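Local coordinates for alpha-1,2-mannosidase (Bacteroides thetaiotaomicron, PDB 2WW2), which is a calcium-dependent glycoside hydrolase of family 92 that cleaves alpha-mannosidic bonds with inversion at the anomeric carbon, at residues A[324-329]-A[351-356]; A[296-301]-A[337-342]; A[140-145]-A[218-223]. All coordinates share one frame; numbering follows the deposited sequence. Where two conformers were deposited one is given.

Contact 1 (A[324-329]-A[351-356])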
# COMPACT_ATOMS: atom_id res chain seq x y z
N TYR A 324 19.14 -9.20 46.58
CA TYR A 324 18.96 -9.50 45.16
C TYR A 324 18.82 -8.25 44.33
O TYR A 324 18.23 -7.25 44.75
CB TYR A 324 17.72 -10.39 44.93
CG TYR A 324 17.74 -11.66 45.75
CD1 TYR A 324 18.68 -12.65 45.48
CD2 TYR A 324 16.83 -11.87 46.79
CE1 TYR A 324 18.71 -13.82 46.22
CE2 TYR A 324 16.86 -13.05 47.54
CZ TYR A 324 17.80 -14.02 47.24
OH TYR A 324 17.86 -15.19 47.96
N MET A 325 19.36 -8.33 43.12
CA MET A 325 19.19 -7.29 42.14
C MET A 325 19.07 -8.00 40.80
O MET A 325 19.69 -9.06 40.60
CB MET A 325 20.40 -6.32 42.16
CG MET A 325 20.29 -5.18 41.13
SD MET A 325 18.78 -4.20 41.21
CE MET A 325 18.86 -3.53 42.89
N TYR A 326 18.25 -7.45 39.91
CA TYR A 326 18.16 -7.91 38.51
C TYR A 326 18.32 -6.70 37.62
O TYR A 326 18.11 -5.57 38.06
CB TYR A 326 16.76 -8.49 38.20
CG TYR A 326 16.57 -9.90 38.68
CD1 TYR A 326 16.55 -10.97 37.78
CD2 TYR A 326 16.45 -10.18 40.05
CE1 TYR A 326 16.39 -12.28 38.23
CE2 TYR A 326 16.29 -11.48 40.51
CZ TYR A 326 16.25 -12.53 39.59
OH TYR A 326 16.11 -13.82 40.06
N THR A 327 18.60 -6.93 36.35
CA THR A 327 18.62 -5.81 35.43
C THR A 327 18.47 -6.28 33.98
O THR A 327 18.19 -7.45 33.74
CB THR A 327 19.90 -4.98 35.59
OG1 THR A 327 19.76 -3.79 34.81
CG2 THR A 327 21.13 -5.78 35.09
N ASP A 328 18.65 -5.34 33.05
CA ASP A 328 18.49 -5.59 31.62
C ASP A 328 17.07 -5.96 31.25
O ASP A 328 16.77 -7.10 30.88
CB ASP A 328 19.50 -6.62 31.15
CG ASP A 328 20.90 -6.05 31.17
OD1 ASP A 328 21.05 -4.89 30.71
OD2 ASP A 328 21.82 -6.73 31.67
N ASN A 329 16.18 -4.98 31.36
CA ASN A 329 14.78 -5.21 31.09
C ASN A 329 14.12 -3.90 30.77
O ASN A 329 14.38 -2.93 31.46
CB ASN A 329 14.10 -5.77 32.35
CG ASN A 329 13.25 -6.94 32.03
OD1 ASN A 329 12.11 -7.06 32.50
ND2 ASN A 329 13.80 -7.85 31.22
N GLU A 351 9.51 -13.54 42.81
CA GLU A 351 9.76 -13.20 44.22
C GLU A 351 10.99 -12.30 44.36
O GLU A 351 10.99 -11.35 45.15
CB GLU A 351 9.92 -14.46 45.09
CG GLU A 351 8.62 -15.22 45.34
CD GLU A 351 8.80 -16.53 46.08
OE1 GLU A 351 9.95 -16.98 46.28
OE2 GLU A 351 7.79 -17.12 46.48
N ARG A 352 12.06 -12.62 43.63
CA ARG A 352 13.31 -11.86 43.72
C ARG A 352 13.27 -10.58 42.85
O ARG A 352 13.82 -9.53 43.24
CB ARG A 352 14.51 -12.73 43.33
CG ARG A 352 14.66 -13.99 44.20
CD ARG A 352 15.95 -14.75 43.88
NE ARG A 352 15.91 -15.37 42.56
CZ ARG A 352 15.70 -16.67 42.35
NH1 ARG A 352 15.50 -17.48 43.38
NH2 ARG A 352 15.69 -17.16 41.12
N VAL A 353 12.62 -10.68 41.69
CA VAL A 353 12.51 -9.52 40.79
C VAL A 353 11.73 -8.40 41.46
O VAL A 353 12.11 -7.21 41.36
CB VAL A 353 11.80 -9.90 39.46
CG1 VAL A 353 11.39 -8.63 38.70
CG2 VAL A 353 12.73 -10.76 38.60
N THR A 354 10.64 -8.76 42.14
CA THR A 354 9.83 -7.72 42.79
C THR A 354 10.63 -7.05 43.91
O THR A 354 10.63 -5.82 44.02
CB THR A 354 8.46 -8.23 43.31
OG1 THR A 354 8.68 -9.38 44.13
CG2 THR A 354 7.56 -8.63 42.11
N GLN A 355 11.33 -7.85 44.71
CA GLN A 355 12.24 -7.27 45.72
C GLN A 355 13.28 -6.33 45.10
O GLN A 355 13.61 -5.29 45.67
CB GLN A 355 13.03 -8.36 46.46
CG GLN A 355 12.34 -9.06 47.62
CD GLN A 355 13.16 -10.27 48.06
OE1 GLN A 355 12.88 -11.43 47.67
NE2 GLN A 355 14.24 -10.00 48.80
N SER A 356 13.82 -6.71 43.94
CA SER A 356 14.87 -5.91 43.31
C SER A 356 14.36 -4.56 42.80
O SER A 356 15.12 -3.58 42.76
CB SER A 356 15.57 -6.67 42.17
OG SER A 356 14.73 -6.82 41.04
O HOH W 1 16.47 -15.86 38.51
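This is a helix-on-sheet contact of the catalytic domain: Tyr-324, just before strand 326-330, and Tyr-326, its first residue, lean on Arg-352, Val-353 and Ser-356 of helix 347-364. Both tyrosines start out toward the helix, as expected for alternate residues of an extended chain, whereas Met-325 between them starts away from it. The polar centre is Arg-352 NE, which donates to Tyr-326 OH at 2.9 Å with an almost straight N-H...O angle of 171°. The phenol ring and guanidinium planes lie only 4° apart, and the hydroxyl sits at the guanidinium edge. Water 1 closes the group in the same plane, 2.6 Å from Tyr-326 OH and accepting from Arg-352 NH2 at 3.0 Å, which gives the hydroxyl two polar partners. The arginine chain bends at chi3 (-69°), a turn that brings NE round to the phenol. Just before that bend, Arg-352 CD sits over the centre of the Tyr-324 ring, 3.7 Å above its plane, in a CH-pi contact made by aliphatic carbon. The Tyr-326 ring is covered on one face by Val-353 CG2, 3.8 Å from the centroid and nearly on the ring normal. A phenylalanine in place of Tyr-326 would probably keep this methyl contact but leave Arg-352 NE and water 1 without the oxygen they share, so that the guanidinium could turn more easily. Ser-356 CB approaches the strand backbone, 3.7 Å from Met-325 CA, beside the buried Tyr-326 N, which has no polar partner in the model. Strand 299-304 pairs with this one and adds Tyr-302, edge-to-face with Tyr-324. Helix 347-364 thus packs on the five-stranded antiparallel sheet of the catalytic domain, consistent with the (alpha/alpha)6 barrel known for this family.

Contact 2 (A[296-301]-A[337-342])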
# COMPACT_ATOMS: atom_id res chain seq x y z
N LEU A 296 15.74 -15.78 29.55
CA LEU A 296 17.04 -15.09 29.59
C LEU A 296 17.04 -13.81 30.43
O LEU A 296 17.97 -13.59 31.21
CB LEU A 296 17.52 -14.78 28.17
CG LEU A 296 17.87 -15.99 27.29
CD1 LEU A 296 18.17 -15.54 25.85
CD2 LEU A 296 19.03 -16.81 27.88
N PHE A 297 16.01 -12.97 30.27
CA PHE A 297 15.97 -11.64 30.91
C PHE A 297 14.74 -11.52 31.80
O PHE A 297 13.76 -12.22 31.59
CB PHE A 297 15.87 -10.52 29.85
CG PHE A 297 16.99 -10.50 28.84
CD1 PHE A 297 18.11 -9.69 29.06
CD2 PHE A 297 16.92 -11.25 27.68
CE1 PHE A 297 19.15 -9.64 28.13
CE2 PHE A 297 17.96 -11.21 26.73
CZ PHE A 297 19.07 -10.41 26.96
N PRO A 298 14.79 -10.66 32.83
CA PRO A 298 15.97 -9.89 33.21
C PRO A 298 17.02 -10.81 33.81
O PRO A 298 16.69 -11.89 34.35
CB PRO A 298 15.44 -8.92 34.27
CG PRO A 298 14.31 -9.71 34.94
CD PRO A 298 13.65 -10.43 33.75
N ARG A 299 18.28 -10.40 33.76
CA ARG A 299 19.34 -11.23 34.34
C ARG A 299 19.48 -11.00 35.84
O ARG A 299 19.25 -9.88 36.36
CB ARG A 299 20.69 -10.96 33.65
CG ARG A 299 21.32 -9.59 34.05
CD ARG A 299 22.68 -9.39 33.33
NE ARG A 299 22.47 -9.26 31.89
CZ ARG A 299 22.56 -10.26 31.01
NH1 ARG A 299 22.92 -11.49 31.40
NH2 ARG A 299 22.32 -10.02 29.73
N GLU A 300 19.84 -12.07 36.54
CA GLU A 300 20.29 -11.97 37.94
C GLU A 300 21.53 -11.07 37.93
O GLU A 300 22.38 -11.21 37.06
CB GLU A 300 20.65 -13.36 38.49
CG GLU A 300 19.46 -14.33 38.45
CD GLU A 300 19.85 -15.80 38.60
OE1 GLU A 300 21.06 -16.12 38.70
OE2 GLU A 300 18.92 -16.64 38.60
N PHE A 301 21.61 -10.14 38.88
CA PHE A 301 22.77 -9.25 38.97
C PHE A 301 23.43 -9.39 40.35
O PHE A 301 24.22 -8.54 40.79
CB PHE A 301 22.31 -7.81 38.73
CG PHE A 301 23.39 -6.92 38.19
CD1 PHE A 301 23.86 -7.08 36.89
CD2 PHE A 301 23.94 -5.90 38.97
CE1 PHE A 301 24.87 -6.25 36.39
CE2 PHE A 301 24.93 -5.06 38.46
CZ PHE A 301 25.40 -5.25 37.16
N ALA A 337 3.62 -10.07 29.09
CA ALA A 337 3.51 -11.53 29.10
C ALA A 337 4.71 -12.23 29.73
O ALA A 337 4.57 -13.32 30.29
CB ALA A 337 3.30 -12.05 27.65
N VAL A 338 5.90 -11.65 29.61
CA VAL A 338 7.12 -12.28 30.13
C VAL A 338 7.04 -12.42 31.67
O VAL A 338 7.19 -13.51 32.23
CB VAL A 338 8.41 -11.49 29.71
CG1 VAL A 338 9.61 -11.96 30.51
CG2 VAL A 338 8.68 -11.66 28.18
N HIS A 339 6.82 -11.32 32.37
CA HIS A 339 6.73 -11.43 33.83
C HIS A 339 5.51 -12.21 34.29
O HIS A 339 5.60 -12.98 35.24
CB HIS A 339 6.87 -10.06 34.50
CG HIS A 339 8.28 -9.57 34.45
ND1 HIS A 339 9.24 -10.01 35.34
CD2 HIS A 339 8.92 -8.77 33.57
CE1 HIS A 339 10.40 -9.45 35.04
NE2 HIS A 339 10.23 -8.69 33.97
N PRO A 340 4.36 -12.04 33.60
CA PRO A 340 3.24 -12.93 33.97
C PRO A 340 3.58 -14.40 33.80
O PRO A 340 3.15 -15.22 34.62
CB PRO A 340 2.14 -12.51 33.00
CG PRO A 340 2.40 -10.98 32.84
CD PRO A 340 3.92 -10.89 32.79
N LEU A 341 4.34 -14.76 32.76
CA LEU A 341 4.76 -16.16 32.66
C LEU A 341 5.58 -16.55 33.89
O LEU A 341 5.41 -17.65 34.44
CB LEU A 341 5.56 -16.42 31.36
CG LEU A 341 5.84 -17.91 31.08
CD1 LEU A 341 4.56 -18.66 30.73
CD2 LEU A 341 6.91 -18.14 29.95
N PHE A 342 6.49 -15.68 34.34
CA PHE A 342 7.25 -15.98 35.55
C PHE A 342 6.32 -16.18 36.76
O PHE A 342 6.49 -17.12 37.52
CB PHE A 342 8.31 -14.89 35.89
CG PHE A 342 9.33 -14.64 34.80
CD1 PHE A 342 9.68 -15.65 33.89
CD2 PHE A 342 9.96 -13.40 34.69
CE1 PHE A 342 10.64 -15.41 32.88
CE2 PHE A 342 10.90 -13.15 33.68
CZ PHE A 342 11.24 -14.16 32.77
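Asn-329 OD1, on strand 326-330, is gripped by two groups, His-339 NE2 and Thr-334 OG1, and so holds the polar end of the imidazole that meets Pro-298; no hydrogen bond joins 296-301 to 337-342 directly. The bond probably limits rotation of the ring, and the neighbouring carbon does the packing: His-339 CE1 lies 3.6 Å from Pro-298 CD, the two side chains meeting tip to tip. Phe-342 makes the second approach, edge on. Its CZ is 3.4 Å from Phe-297 O, which lies near the ring plane, so the weakly positive C-H rim probably meets the carbonyl in a mildly favourable way. The adjacent atom CE2 is 3.9 Å from Pro-298 CD, again near the plane. Over the centre of one face of the same ring, 3.5 Å above it, lies Val-338 O, the carbonyl that accepts the helical bond from Phe-342 N. The contact joins two elements of the catalytic domain: the N-terminal turn of helix 338-345, with Ala-337 at its N-cap position, and the loop leading into strand 299-304, where the peptide between Phe-297 and Pro-298 is cis. Val-338 CG1 adds a looser contact, 4.3 Å from Phe-297 O. Residues near the N-terminus complete the surroundings: Trp-36 meets Phe-342 edge-to-face and Phe-40 does the same with Phe-297, while Val-353 of helix 347-364 touches both Pro-298 and His-339. A glycerol, probably from the crystallisation liquor, lies about 3 Å from the Phe-297 side chain.

Contact 3 (A[140-145]-A[218-223]); sequences KEDQYV and YLKFDV
Residues 143-145 and 218-221 run antiparallel, their axes 4.7 Å apart at closest approach with 151° between directions, and Tyr-144 faces Lys-220 as a non-hydrogen-bonded pair. Next along, Val-145 and Leu-219 form a hydrogen-bonded pair, with N-H...O bonds in both directions. At the other end Phe-221 N donates to Gln-143 O at 2.9 Å, but Gln-143 N and Phe-221 O are bridged by water 2, which also accepts from Lys-220 NZ. There a side chain takes over the pairing: Gln-143, its chain straight past CG, sets its amide against the backbone of Val-223. OE1 accepts from Val-223 N at 2.8 Å, and NE2 donates to Val-223 O at 3.2 Å with an N-H...O angle of 171°, in the carbonyl plane on a lone pair. Two bonds to one residue hold the amide against rotation. On the face of Tyr-144 and Lys-220, the lysine chain passes obliquely beside the phenol, CE 3.6 Å from Tyr-144 OH; its bend at chi4 (-68°) brings NZ to a long, weak salt bridge with Asp-142 OD1, 3.5 Å away. Tyr-144 CD1 also touches Tyr-218 CD1 at 3.9 Å. On the other face Val-145, Leu-219 and Phe-221 form an apolar patch, with the Gln-143 side chain at one end and Val-145 CG2 lying 3.6 Å from Phe-221 CE2. The patch packs on Phe-188 of strand 182-188 and on Leu-229 and Ile-231 of strand 229-236, consistent with the beta-sandwich of the N-terminal domain. Strand 80-86, bonded to 143-148, and strand 194-198, bonded to 216-221, flank the pair.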
# COMPACT_ATOMS: atom_id res chain seq x y z
N LYS A 140 50.67 -27.64 13.31
CA LYS A 140 51.72 -26.94 12.57
C LYS A 140 51.41 -25.48 12.21
O LYS A 140 51.97 -24.94 11.25
CB LYS A 140 52.14 -27.73 11.32
N GLU A 141 50.51 -24.84 12.95
CA GLU A 141 50.28 -23.41 12.81
C GLU A 141 50.50 -22.79 14.18
O GLU A 141 50.23 -23.44 15.19
CB GLU A 141 48.83 -23.11 12.37
CG GLU A 141 48.42 -23.57 10.97
CD GLU A 141 49.30 -23.02 9.88
OE1 GLU A 141 49.78 -21.87 9.99
OE2 GLU A 141 49.51 -23.75 8.88
N ASP A 142 50.93 -21.53 14.22
CA ASP A 142 51.05 -20.83 15.52
C ASP A 142 49.70 -20.86 16.22
O ASP A 142 48.66 -20.83 15.57
CB ASP A 142 51.54 -19.38 15.33
CG ASP A 142 52.98 -19.30 14.79
OD1 ASP A 142 53.75 -20.25 15.01
OD2 ASP A 142 53.34 -18.29 14.17
N GLN A 143 49.72 -20.91 17.55
CA GLN A 143 48.52 -21.05 18.37
C GLN A 143 48.42 -19.85 19.31
O GLN A 143 49.27 -19.67 20.17
CB GLN A 143 48.63 -22.32 19.22
CG GLN A 143 48.89 -23.62 18.45
CD GLN A 143 49.07 -24.82 19.38
OE1 GLN A 143 49.13 -24.65 20.59
NE2 GLN A 143 49.18 -26.03 18.81
N TYR A 144 47.37 -19.05 19.15
CA TYR A 144 47.16 -17.91 20.04
C TYR A 144 45.78 -17.86 20.64
O TYR A 144 44.83 -18.40 20.10
CB TYR A 144 47.32 -16.61 19.27
CG TYR A 144 48.64 -16.41 18.57
CD1 TYR A 144 49.74 -15.88 19.24
CD2 TYR A 144 48.78 -16.74 17.23
CE1 TYR A 144 50.95 -15.68 18.58
CE2 TYR A 144 49.97 -16.55 16.57
CZ TYR A 144 51.05 -16.02 17.25
OH TYR A 144 52.22 -15.84 16.57
N VAL A 145 45.66 -17.15 21.75
CA VAL A 145 44.38 -16.65 22.20
C VAL A 145 44.57 -15.16 22.44
O VAL A 145 45.55 -14.76 23.07
CB VAL A 145 43.93 -17.35 23.51
CG1 VAL A 145 42.66 -16.69 24.07
CG2 VAL A 145 43.76 -18.87 23.28
N TYR A 218 47.76 -11.00 24.26
CA TYR A 218 47.82 -12.29 23.58
C TYR A 218 48.64 -13.27 24.38
O TYR A 218 49.53 -12.90 25.12
CB TYR A 218 48.38 -12.15 22.15
CG TYR A 218 49.89 -12.11 22.06
CD1 TYR A 218 50.63 -13.30 22.05
CD2 TYR A 218 50.57 -10.90 21.99
CE1 TYR A 218 52.01 -13.27 21.96
CE2 TYR A 218 51.96 -10.87 21.92
CZ TYR A 218 52.66 -12.07 21.89
OH TYR A 218 54.03 -12.05 21.81
N LEU A 219 48.30 -14.54 24.20
CA LEU A 219 49.01 -15.66 24.77
C LEU A 219 49.26 -16.61 23.62
O LEU A 219 48.38 -16.81 22.79
CB LEU A 219 48.13 -16.35 25.81
CG LEU A 219 47.78 -15.43 26.98
CD1 LEU A 219 46.40 -14.82 26.77
CD2 LEU A 219 47.83 -16.22 28.26
N LYS A 220 50.47 -17.16 23.56
CA LYS A 220 50.83 -18.13 22.53
C LYS A 220 51.07 -19.49 23.19
O LYS A 220 51.70 -19.57 24.25
CB LYS A 220 52.10 -17.66 21.81
CG LYS A 220 52.50 -18.49 20.60
CD LYS A 220 53.75 -17.87 19.96
CE LYS A 220 53.94 -18.30 18.52
NZ LYS A 220 54.29 -19.74 18.42
N PHE A 221 50.59 -20.57 22.56
CA PHE A 221 50.68 -21.90 23.15
C PHE A 221 51.46 -22.89 22.29
O PHE A 221 51.85 -22.59 21.17
CB PHE A 221 49.28 -22.46 23.45
CG PHE A 221 48.49 -21.58 24.38
CD1 PHE A 221 48.62 -21.71 25.76
CD2 PHE A 221 47.67 -20.58 23.87
CE1 PHE A 221 47.91 -20.88 26.61
CE2 PHE A 221 46.96 -19.75 24.71
CZ PHE A 221 47.07 -19.89 26.08
N ASP A 222 51.68 -24.07 22.85
CA ASP A 222 52.31 -25.16 22.11
C ASP A 222 51.61 -26.44 22.51
O ASP A 222 52.25 -27.40 22.96
CB ASP A 222 53.80 -25.25 22.44
CG ASP A 222 54.54 -26.15 21.49
OD1 ASP A 222 53.99 -26.45 20.40
OD2 ASP A 222 55.66 -26.57 21.82
N VAL A 223 50.29 -26.45 22.36
CA VAL A 223 49.49 -27.62 22.68
C VAL A 223 49.90 -28.78 21.77
O VAL A 223 49.95 -28.62 20.55
CB VAL A 223 47.98 -27.34 22.46
CG1 VAL A 223 47.15 -28.58 22.84
CG2 VAL A 223 47.54 -26.10 23.28
O HOH W 2 52.23 -21.80 18.73

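How the contacts relate
Contacts 1 and 2 belong together, with centres 9 Å apart: strands 326-330 and 299-304 are neighbours in one sheet, and helices 338-345 and 347-364 follow each other in the chain. They are tied directly by the salt bridge between Arg-299 NE and Asp-328 OD2, 2.6 Å apart. Contact 2, about 7 Å from the chain centre, is buried and joins its segments through carbon edges and a carbonyl; contact 1, partly buried, adds a charged group and water. Contact 3, in the N-terminal domain, lies about 39 Å from that centre but is still largely buried between strands; there backbone bonds are joined by a side-chain amide bonded to backbone and a long, weak salt bridge near the exposed loop.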